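Local structure of lipoxygenase (Cyanothece sp., 5EK8) at residues E248-R253 / R344-A349; Y331-N334 / K338-Q341; R384-P389 / T464-A469; F471-Q476 / P638-T643. The protein is a non-heme iron lipoxygenase that probably adds molecular oxygen to polyunsaturated fatty acids, with 9R specificity. One frame throughout, in Å; residues are numbered along the deposited sequence.

Contact 1. Residues E248-R253 / R344-A349; sequences EYFVLR and RIFRTA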
# COMPACT_ATOMS: atom_id res chain seq x y z
N GLU A 248 1.62 2.44 31.65
CA GLU A 248 2.83 2.89 30.97
C GLU A 248 2.87 2.36 29.54
O GLU A 248 3.17 3.09 28.59
CB GLU A 248 4.08 2.45 31.74
CG GLU A 248 4.19 2.98 33.17
CD GLU A 248 3.24 2.29 34.15
OE1 GLU A 248 2.68 1.24 33.79
OE2 GLU A 248 3.05 2.81 35.26
N TYR A 249 2.56 1.07 29.42
CA TYR A 249 2.59 0.41 28.13
C TYR A 249 1.42 0.86 27.26
O TYR A 249 1.57 0.99 26.04
CB TYR A 249 2.57 -1.12 28.30
CG TYR A 249 2.88 -1.85 27.02
CD1 TYR A 249 4.17 -1.86 26.50
CD2 TYR A 249 1.88 -2.52 26.32
CE1 TYR A 249 4.46 -2.52 25.33
CE2 TYR A 249 2.16 -3.18 25.14
CZ TYR A 249 3.45 -3.18 24.65
OH TYR A 249 3.73 -3.84 23.47
N PHE A 250 0.28 1.10 27.89
CA PHE A 250 -0.90 1.62 27.20
C PHE A 250 -0.56 2.93 26.50
O PHE A 250 -0.85 3.10 25.31
CB PHE A 250 -2.05 1.82 28.19
CG PHE A 250 -3.30 2.39 27.57
CD1 PHE A 250 -3.62 3.72 27.74
CD2 PHE A 250 -4.14 1.58 26.83
CE1 PHE A 250 -4.78 4.25 27.18
CE2 PHE A 250 -5.30 2.10 26.26
CZ PHE A 250 -5.61 3.44 26.44
N VAL A 251 0.06 3.83 27.25
CA VAL A 251 0.48 5.12 26.72
C VAL A 251 1.52 4.96 25.62
O VAL A 251 1.41 5.56 24.54
CB VAL A 251 1.04 6.03 27.83
CG1 VAL A 251 1.74 7.24 27.24
CG2 VAL A 251 -0.07 6.45 28.77
N LEU A 252 2.54 4.15 25.90
CA LEU A 252 3.60 3.90 24.93
C LEU A 252 3.05 3.41 23.59
O LEU A 252 3.52 3.84 22.54
CB LEU A 252 4.60 2.89 25.48
CG LEU A 252 5.63 3.47 26.45
CD1 LEU A 252 6.55 2.38 26.94
CD2 LEU A 252 6.42 4.59 25.79
N ARG A 253 2.05 2.54 23.63
CA ARG A 253 1.51 1.97 22.39
C ARG A 253 0.51 2.91 21.74
O ARG A 253 0.30 2.85 20.53
CB ARG A 253 0.87 0.61 22.65
CG ARG A 253 1.87 -0.44 23.14
CD ARG A 253 3.18 -0.37 22.36
NE ARG A 253 3.06 -0.94 21.02
CZ ARG A 253 4.05 -0.98 20.13
NH1 ARG A 253 3.85 -1.52 18.94
NH2 ARG A 253 5.23 -0.47 20.44
N ARG A 344 -8.60 -2.24 27.13
CA ARG A 344 -8.66 -3.22 26.05
C ARG A 344 -9.61 -2.78 24.93
O ARG A 344 -9.29 -2.90 23.74
CB ARG A 344 -9.09 -4.59 26.60
CG ARG A 344 -9.12 -5.69 25.54
CD ARG A 344 -9.55 -6.99 26.17
NE ARG A 344 -9.82 -8.03 25.18
CZ ARG A 344 -10.56 -9.11 25.43
NH1 ARG A 344 -11.09 -9.27 26.64
NH2 ARG A 344 -10.76 -10.01 24.49
N ILE A 345 -10.78 -2.27 25.32
CA ILE A 345 -11.76 -1.77 24.35
C ILE A 345 -11.17 -0.67 23.48
O ILE A 345 -11.28 -0.70 22.24
CB ILE A 345 -13.03 -1.25 25.05
CG1 ILE A 345 -13.82 -2.41 25.65
CG2 ILE A 345 -13.91 -0.50 24.06
CD1 ILE A 345 -15.15 -2.01 26.25
N PHE A 346 -10.52 0.30 24.12
CA PHE A 346 -9.80 1.33 23.39
C PHE A 346 -8.81 0.71 22.42
O PHE A 346 -8.75 1.11 21.26
CB PHE A 346 -9.05 2.27 24.34
CG PHE A 346 -8.33 3.38 23.63
CD1 PHE A 346 -8.99 4.57 23.33
CD2 PHE A 346 -7.01 3.24 23.24
CE1 PHE A 346 -8.34 5.59 22.67
CE2 PHE A 346 -6.36 4.26 22.58
CZ PHE A 346 -7.02 5.44 22.30
N ARG A 347 -8.04 -0.27 22.91
CA ARG A 347 -7.04 -0.94 22.07
C ARG A 347 -7.66 -1.52 20.80
O ARG A 347 -7.07 -1.44 19.72
CB ARG A 347 -6.34 -2.05 22.85
CG ARG A 347 -5.13 -1.59 23.62
CD ARG A 347 -4.27 -2.78 24.00
NE ARG A 347 -4.95 -3.71 24.89
CZ ARG A 347 -4.99 -3.59 26.21
NH1 ARG A 347 -4.39 -2.55 26.80
NH2 ARG A 347 -5.63 -4.48 26.95
N THR A 348 -8.84 -2.11 20.93
CA THR A 348 -9.49 -2.75 19.80
C THR A 348 -10.02 -1.71 18.81
O THR A 348 -9.90 -1.88 17.59
CB THR A 348 -10.65 -3.65 20.25
OG1 THR A 348 -11.57 -2.88 21.03
CG2 THR A 348 -10.13 -4.81 21.09
N ALA A 349 -10.60 -0.64 19.34
CA ALA A 349 -11.04 0.44 18.46
C ALA A 349 -9.84 1.01 17.70
O ALA A 349 -9.93 1.32 16.50
CB ALA A 349 -11.75 1.53 19.24

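Contact 2. Residues Y331-N334 / K338-Q341; sequences YTPN and KWLQ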
# COMPACT_ATOMS: atom_id res chain seq x y z
N TYR A 331 -14.34 5.85 33.05
CA TYR A 331 -13.44 4.97 33.78
C TYR A 331 -12.09 5.63 34.06
O TYR A 331 -11.44 6.13 33.15
CB TYR A 331 -13.25 3.66 33.01
CG TYR A 331 -14.55 2.92 32.80
CD1 TYR A 331 -15.16 2.23 33.84
CD2 TYR A 331 -15.19 2.92 31.56
CE1 TYR A 331 -16.35 1.57 33.66
CE2 TYR A 331 -16.39 2.26 31.37
CZ TYR A 331 -16.96 1.58 32.43
OH TYR A 331 -18.16 0.92 32.25
N THR A 332 -11.68 5.61 35.32
CA THR A 332 -10.40 6.18 35.75
C THR A 332 -9.42 5.05 36.12
O THR A 332 -9.84 3.92 36.34
CB THR A 332 -10.61 7.14 36.94
OG1 THR A 332 -11.06 6.41 38.08
CG2 THR A 332 -11.62 8.19 36.57
N PRO A 333 -8.11 5.36 36.19
CA PRO A 333 -7.12 4.32 36.48
C PRO A 333 -7.26 3.62 37.83
O PRO A 333 -6.47 2.72 38.12
CB PRO A 333 -5.79 5.08 36.43
CG PRO A 333 -6.05 6.21 35.51
CD PRO A 333 -7.46 6.62 35.80
N ASN A 334 -8.24 4.01 38.65
CA ASN A 334 -8.45 3.35 39.93
C ASN A 334 -9.74 2.54 39.95
O ASN A 334 -10.18 2.08 41.00
CB ASN A 334 -8.46 4.38 41.06
CG ASN A 334 -9.13 5.68 40.66
OD1 ASN A 334 -10.35 5.77 40.62
ND2 ASN A 334 -8.32 6.69 40.36
N LYS A 338 -12.49 -2.80 35.50
CA LYS A 338 -13.27 -2.07 34.50
C LYS A 338 -12.37 -1.05 33.82
O LYS A 338 -12.59 -0.70 32.66
CB LYS A 338 -14.50 -1.42 35.13
CG LYS A 338 -15.62 -2.42 35.37
CD LYS A 338 -16.99 -1.78 35.45
CE LYS A 338 -18.07 -2.74 34.95
NZ LYS A 338 -17.81 -4.15 35.39
N TRP A 339 -11.35 -0.60 34.53
CA TRP A 339 -10.30 0.21 33.92
C TRP A 339 -9.52 -0.61 32.89
O TRP A 339 -9.34 -0.18 31.75
CB TRP A 339 -9.36 0.77 34.99
CG TRP A 339 -8.16 1.47 34.43
CD1 TRP A 339 -6.85 1.13 34.61
CD2 TRP A 339 -8.15 2.63 33.58
NE1 TRP A 339 -6.03 2.01 33.94
CE2 TRP A 339 -6.80 2.94 33.30
CE3 TRP A 339 -9.15 3.45 33.04
CZ2 TRP A 339 -6.43 4.02 32.50
CZ3 TRP A 339 -8.78 4.52 32.25
CH2 TRP A 339 -7.44 4.79 31.99
N LEU A 340 -9.09 -1.81 33.29
CA LEU A 340 -8.36 -2.69 32.37
C LEU A 340 -9.18 -3.04 31.12
O LEU A 340 -8.67 -3.03 29.99
CB LEU A 340 -7.95 -3.98 33.10
CG LEU A 340 -6.86 -3.83 34.16
CD1 LEU A 340 -6.91 -4.97 35.16
CD2 LEU A 340 -5.49 -3.74 33.51
N GLN A 341 -10.46 -3.33 31.34
CA GLN A 341 -11.38 -3.67 30.25
C GLN A 341 -11.62 -2.47 29.33
O GLN A 341 -11.71 -2.62 28.11
CB GLN A 341 -12.70 -4.18 30.83
CG GLN A 341 -12.58 -5.57 31.46
CD GLN A 341 -13.63 -5.83 32.53
OE1 GLN A 341 -14.55 -5.04 32.72
NE2 GLN A 341 -13.49 -6.95 33.23

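Contact 3. Residues R384-P389 / T464-A469; sequences RLMLTP and TEYVDA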
# COMPACT_ATOMS: atom_id res chain seq x y z
N ARG A 384 11.59 8.97 -12.57
CA ARG A 384 11.22 7.56 -12.66
C ARG A 384 12.14 6.69 -11.81
O ARG A 384 11.69 5.95 -10.93
CB ARG A 384 11.27 7.08 -14.11
CG ARG A 384 11.24 5.57 -14.25
CD ARG A 384 12.09 5.11 -15.42
NE ARG A 384 11.62 3.84 -15.96
CZ ARG A 384 11.97 3.37 -17.15
NH1 ARG A 384 11.49 2.20 -17.57
NH2 ARG A 384 12.79 4.06 -17.93
N LEU A 385 13.44 6.81 -12.08
CA LEU A 385 14.48 6.07 -11.37
C LEU A 385 14.38 6.27 -9.86
O LEU A 385 14.85 5.44 -9.08
CB LEU A 385 15.86 6.49 -11.86
CG LEU A 385 16.54 5.62 -12.93
CD1 LEU A 385 15.57 5.23 -14.03
CD2 LEU A 385 17.74 6.35 -13.51
N MET A 386 13.77 7.38 -9.46
CA MET A 386 13.66 7.72 -8.06
C MET A 386 12.37 7.18 -7.44
O MET A 386 12.36 6.79 -6.27
CB MET A 386 13.74 9.23 -7.89
CG MET A 386 13.29 9.74 -6.54
SD MET A 386 13.50 11.52 -6.44
CE MET A 386 12.88 11.81 -4.80
N LEU A 387 11.30 7.11 -8.23
CA LEU A 387 9.98 6.77 -7.70
C LEU A 387 9.57 5.31 -7.88
O LEU A 387 9.00 4.71 -6.97
CB LEU A 387 8.92 7.67 -8.32
CG LEU A 387 8.82 9.08 -7.74
CD1 LEU A 387 7.70 9.86 -8.41
CD2 LEU A 387 8.60 9.01 -6.24
N THR A 388 9.87 4.73 -9.04
CA THR A 388 9.44 3.36 -9.35
C THR A 388 9.79 2.28 -8.30
O THR A 388 8.93 1.44 -8.00
CB THR A 388 10.01 2.90 -10.71
OG1 THR A 388 11.34 3.40 -10.87
CG2 THR A 388 9.15 3.42 -11.84
N PRO A 389 11.02 2.27 -7.74
CA PRO A 389 11.31 1.19 -6.78
C PRO A 389 10.44 1.21 -5.52
O PRO A 389 10.30 0.19 -4.86
CB PRO A 389 12.78 1.42 -6.42
CG PRO A 389 13.02 2.85 -6.71
CD PRO A 389 12.19 3.15 -7.92
N THR A 464 14.62 14.57 2.71
CA THR A 464 14.84 15.93 2.23
C THR A 464 16.22 16.05 1.58
O THR A 464 16.33 16.51 0.43
CB THR A 464 14.73 16.95 3.36
OG1 THR A 464 13.43 16.84 3.96
CG2 THR A 464 14.92 18.35 2.82
N GLU A 465 17.25 15.62 2.31
CA GLU A 465 18.61 15.60 1.77
C GLU A 465 18.67 14.84 0.45
O GLU A 465 19.21 15.32 -0.55
CB GLU A 465 19.58 14.96 2.77
CG GLU A 465 19.80 15.74 4.05
CD GLU A 465 20.79 15.05 4.98
OE1 GLU A 465 21.86 14.61 4.50
OE2 GLU A 465 20.50 14.93 6.19
N TYR A 466 18.10 13.63 0.47
CA TYR A 466 18.09 12.76 -0.70
C TYR A 466 17.46 13.44 -1.91
O TYR A 466 18.08 13.52 -2.97
CB TYR A 466 17.35 11.46 -0.38
CG TYR A 466 17.04 10.62 -1.60
CD1 TYR A 466 18.04 10.20 -2.47
CD2 TYR A 466 15.73 10.23 -1.86
CE1 TYR A 466 17.75 9.42 -3.57
CE2 TYR A 466 15.43 9.45 -2.96
CZ TYR A 466 16.44 9.05 -3.81
OH TYR A 466 16.13 8.27 -4.91
N VAL A 467 16.24 13.93 -1.74
CA VAL A 467 15.48 14.55 -2.83
C VAL A 467 16.22 15.77 -3.39
O VAL A 467 16.35 15.91 -4.61
CB VAL A 467 14.08 14.99 -2.36
CG1 VAL A 467 13.38 15.81 -3.44
CG2 VAL A 467 13.24 13.78 -2.00
N ASP A 468 16.68 16.64 -2.50
CA ASP A 468 17.45 17.81 -2.92
C ASP A 468 18.65 17.40 -3.76
O ASP A 468 18.86 17.92 -4.87
CB ASP A 468 17.92 18.62 -1.70
CG ASP A 468 16.83 19.49 -1.13
OD1 ASP A 468 15.95 19.94 -1.89
OD2 ASP A 468 16.85 19.75 0.10
N ALA A 469 19.43 16.45 -3.25
CA ALA A 469 20.62 15.97 -3.95
C ALA A 469 20.28 15.42 -5.33
O ALA A 469 20.89 15.82 -6.33
CB ALA A 469 21.31 14.91 -3.12

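Contact 4. Residues F471-Q476 / P638-T643; sequences FAKHQQ and PEELRT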
# COMPACT_ATOMS: atom_id res chain seq x y z
N PHE A 471 17.59 15.80 -7.24
CA PHE A 471 17.10 16.85 -8.13
C PHE A 471 18.24 17.70 -8.66
O PHE A 471 18.25 18.08 -9.83
CB PHE A 471 16.08 17.73 -7.40
CG PHE A 471 14.66 17.26 -7.53
CD1 PHE A 471 13.76 17.96 -8.30
CD2 PHE A 471 14.24 16.10 -6.90
CE1 PHE A 471 12.45 17.53 -8.43
CE2 PHE A 471 12.94 15.66 -7.02
CZ PHE A 471 12.04 16.38 -7.79
N ALA A 472 19.21 17.99 -7.80
CA ALA A 472 20.37 18.77 -8.21
C ALA A 472 21.17 18.04 -9.28
O ALA A 472 21.54 18.62 -10.31
CB ALA A 472 21.25 19.10 -7.01
N LYS A 473 21.43 16.75 -9.04
CA LYS A 473 22.26 15.95 -9.94
C LYS A 473 21.66 15.81 -11.34
O LYS A 473 22.36 15.95 -12.34
CB LYS A 473 22.50 14.56 -9.34
CG LYS A 473 23.10 13.56 -10.31
CD LYS A 473 23.33 12.21 -9.67
CE LYS A 473 24.44 12.27 -8.63
NZ LYS A 473 24.77 10.92 -8.09
N HIS A 474 20.36 15.52 -11.41
CA HIS A 474 19.71 15.25 -12.69
C HIS A 474 18.87 16.43 -13.19
O HIS A 474 17.93 16.24 -13.96
CB HIS A 474 18.82 14.01 -12.59
CG HIS A 474 19.50 12.82 -11.99
ND1 HIS A 474 20.23 11.93 -12.75
CD2 HIS A 474 19.55 12.37 -10.72
CE1 HIS A 474 20.71 10.98 -11.96
NE2 HIS A 474 20.31 11.23 -10.73
N GLN A 475 19.22 17.64 -12.75
CA GLN A 475 18.43 18.83 -13.05
C GLN A 475 18.14 19.01 -14.54
O GLN A 475 17.00 19.23 -14.95
CB GLN A 475 19.14 20.08 -12.52
CG GLN A 475 18.57 21.39 -13.03
CD GLN A 475 19.60 22.22 -13.77
OE1 GLN A 475 20.78 22.25 -13.40
NE2 GLN A 475 19.17 22.91 -14.83
N GLN A 476 19.19 18.90 -15.36
CA GLN A 476 19.06 19.11 -16.79
C GLN A 476 18.10 18.09 -17.42
O GLN A 476 17.22 18.45 -18.20
CB GLN A 476 20.42 19.03 -17.48
CG GLN A 476 20.42 19.53 -18.91
CD GLN A 476 19.80 20.91 -19.04
OE1 GLN A 476 20.00 21.79 -18.19
NE2 GLN A 476 19.02 21.11 -20.10
N PRO A 638 18.25 3.82 -5.56
CA PRO A 638 19.32 4.79 -5.84
C PRO A 638 20.28 4.93 -4.67
O PRO A 638 19.85 5.09 -3.53
CB PRO A 638 18.55 6.08 -6.10
CG PRO A 638 17.23 5.62 -6.62
CD PRO A 638 16.92 4.36 -5.86
N GLU A 639 21.58 4.86 -4.96
CA GLU A 639 22.59 4.75 -3.92
C GLU A 639 22.65 5.95 -2.99
O GLU A 639 23.08 5.82 -1.85
CB GLU A 639 23.96 4.52 -4.56
CG GLU A 639 24.20 3.07 -4.96
CD GLU A 639 24.27 2.13 -3.77
OE1 GLU A 639 24.65 2.59 -2.67
OE2 GLU A 639 23.92 0.94 -3.93
N GLU A 640 22.21 7.11 -3.47
CA GLU A 640 22.18 8.32 -2.65
C GLU A 640 21.29 8.14 -1.42
O GLU A 640 21.64 8.56 -0.32
CB GLU A 640 21.70 9.52 -3.47
CG GLU A 640 22.67 9.98 -4.56
CD GLU A 640 22.59 9.12 -5.81
OE1 GLU A 640 21.74 8.21 -5.86
OE2 GLU A 640 23.37 9.37 -6.75
N LEU A 641 20.13 7.52 -1.63
CA LEU A 641 19.18 7.28 -0.55
C LEU A 641 19.75 6.28 0.44
O LEU A 641 19.63 6.44 1.66
CB LEU A 641 17.86 6.76 -1.12
CG LEU A 641 16.76 6.40 -0.12
CD1 LEU A 641 16.31 7.63 0.67
CD2 LEU A 641 15.58 5.75 -0.83
N ARG A 642 20.37 5.23 -0.10
CA ARG A 642 21.01 4.21 0.71
C ARG A 642 22.06 4.83 1.62
O ARG A 642 22.05 4.62 2.82
CB ARG A 642 21.64 3.13 -0.17
CG ARG A 642 20.67 2.45 -1.11
CD ARG A 642 21.15 1.07 -1.50
NE ARG A 642 21.38 0.25 -0.32
CZ ARG A 642 22.58 -0.11 0.13
NH1 ARG A 642 23.68 0.27 -0.52
NH2 ARG A 642 22.69 -0.85 1.22
N THR A 643 22.97 5.61 1.04
CA THR A 643 24.07 6.16 1.82
C THR A 643 23.56 7.22 2.79
O THR A 643 24.12 7.39 3.88
CB THR A 643 25.18 6.74 0.91
OG1 THR A 643 26.24 7.26 1.73
CG2 THR A 643 24.64 7.85 0.04

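Contact 1. Residues E248-R253 / R344-A349
F250 and F346 meet ring to ring in the tight part of this contact, with the end of F250 pushed against one side of its partner. F250 CZ lies 3.5 Å from F346 CD2, and the neighbouring F250 CE2 is 3.7 Å from that same CD2. The ring centroids are 5.4 Å apart and the planes 61° apart, an oblique pairing that is neither a parallel stack nor a T. Both side chains have CG anti to the backbone N (chi1 178° for F250), which carries each ring out from its helix toward the other. Strands 291-300 and 303-313 close this region through F297, A295 and I309. The looser side belongs to R347, which is partly exposed. Its NH1 stands at the edge of the F250 ring, near the ring plane and 4.1 Å from CD2, while its NE is held by the backbone O of Y586. Cutting F250 back to alanine is likely to open a gap beside F346 CD2 and leave the R347 guanidinium without the ring edge it lies against. Helix 247-256 is thus packed by aromatic side chains onto helix 337-377, the long helix that further on carries iron ligands H359 and H364 in the lipoxygenase fold.

Contact 2. Residues Y331-N334 / K338-Q341
The hydroxyl OG1 of T332, a residue whose backbone lies against the indole of W339, donates to N334 OD1 at 2.7 Å. The hydroxyl sits well above the plane of that side-chain carbonyl, 56° out of it. With T332 N bonded to the carboxylate of D335, the loop is held in a curl whose inner side meets the tryptophan. P333 CA stands 3.4 Å from the centroid of the five-membered ring of W339, only 6° off the ring normal, a CH-pi contact almost straight over the face. The proline ring continues the cover outward, its CG 3.7 Å from W339 CZ2 above the benzene half. T332 C lies over the same indole nearer the rim. This is the short strand-to-helix loop by which the chain leaves strand 329-331, at the outer edge of its sheet, and enters the long helix 337-377, and no hydrogen bond joins the two segments across it. W339 has CG anti to its backbone N (chi1 173°), which lays the indole under the loop, where NE1 bonds D247 and the side chain also touches P306 and I309 of strand 303-313. On the other flank, Y331 receives K338: the lysine carbonyl O is 4.0 Å above one face of the phenol ring, off-centre, and K338 CB is 3.8 Å from Y331 CE1. The bends in the lysine chain then carry its amine away, while Y331 OH hydrogen-bonds the carboxylate of E329.

Contact 3. Residues R384-P389 / T464-A469
M386 and Y466 run past each other in opposite directions, each sent out from its own helix in the helical catalytic domain of the lipoxygenase. The pairing is a Met-aromatic contact: M386 SD is 5.2 Å from the centroid of the Y466 ring and 42° off its normal, an oblique approach. Because the two overlap head to tail, the phenol oxygen reaches back toward the root of the methionine, with Y466 OH 3.6 Å from M386 CG, while the methyl CE lies forward, 3.9 Å from Y466 CE2. M386 is extended throughout, with CG anti to the backbone N (chi1 165°), and this full reach brings CE to within 3.4 Å of V467 CG2, the two side chains crossing at about a right angle. C559 and I563 of helix 549-574 also touch M386, making this a three-helix junction. A serine in place of M386 would probably leave V467 CG2 and the flank of the Y466 ring without their apolar partner. Helix 383-391 is kinked at P389, whose N has no bond to the preceding turn. In the turn ahead of the kink, R384 O accepts from L387 N, T388 N and the hydroxyl T388 OG1, the last at 2.6 Å and 47° out of the carbonyl plane.

Contact 4. Residues F471-Q476 / P638-T643
K473, which reaches across to E640, passes over one face of the H474 imidazole on its way, with its CG 3.6 Å above the ring plane and over the centre. The H474 ring also meets that of F470, the planes about 40° apart. On the far segment the flat guanidinium of R642 has E639 CD at its edge and in its plane, though the bonds from R642 NH1 to the carboxylate are weak, the nearer 3.3 Å to E639 OE1, while R642 NE and NH2 bond the backbone O of L629 and V630. Between these groups lies the one link across the contact. K473 and E640 approach from opposite directions, and NZ donates to E640 OE2 in a salt bridge modelled at 2.5 Å, a value too short to lean on at this resolution. The lysine leaves its helix with CG anti to the backbone N and turns at chi3 (-69°), which brings NZ to the acid; E640 folds at chi2 (80°) beside Y466. H474 NE2 is 5.4 Å from E640 OE2, and if protonated would add to the positive field there. K473 belongs to the last turn of helix 451-473 and E640 to the first turn of helix 639-647, so both charges probably suit their helix dipoles: a surface salt bridge between two helix ends.

How the contacts relate
Contacts 1 and 3 are the buried pair, joined through aromatic rings and a methionine without a hydrogen bond between their segments; contacts 2 and 4 lie at the surface. Contact 2 covers an indole with a local turn, whereas contact 4 depends on a single ion pair. Contacts 1 and 2 both use helix 337-377, with contact 2 nested in the loop that contact 1 closes and their centres 12 Å apart. Contacts 3 and 4 share helix 451-473 and touch directly, Y466 OH lying 3.3 Å from P638 CG, so the buried sulfur-aromatic packing lies next to the surface ion pair. The two pairs are well separated: the centres of contacts 1 and 3 are 36 Å apart.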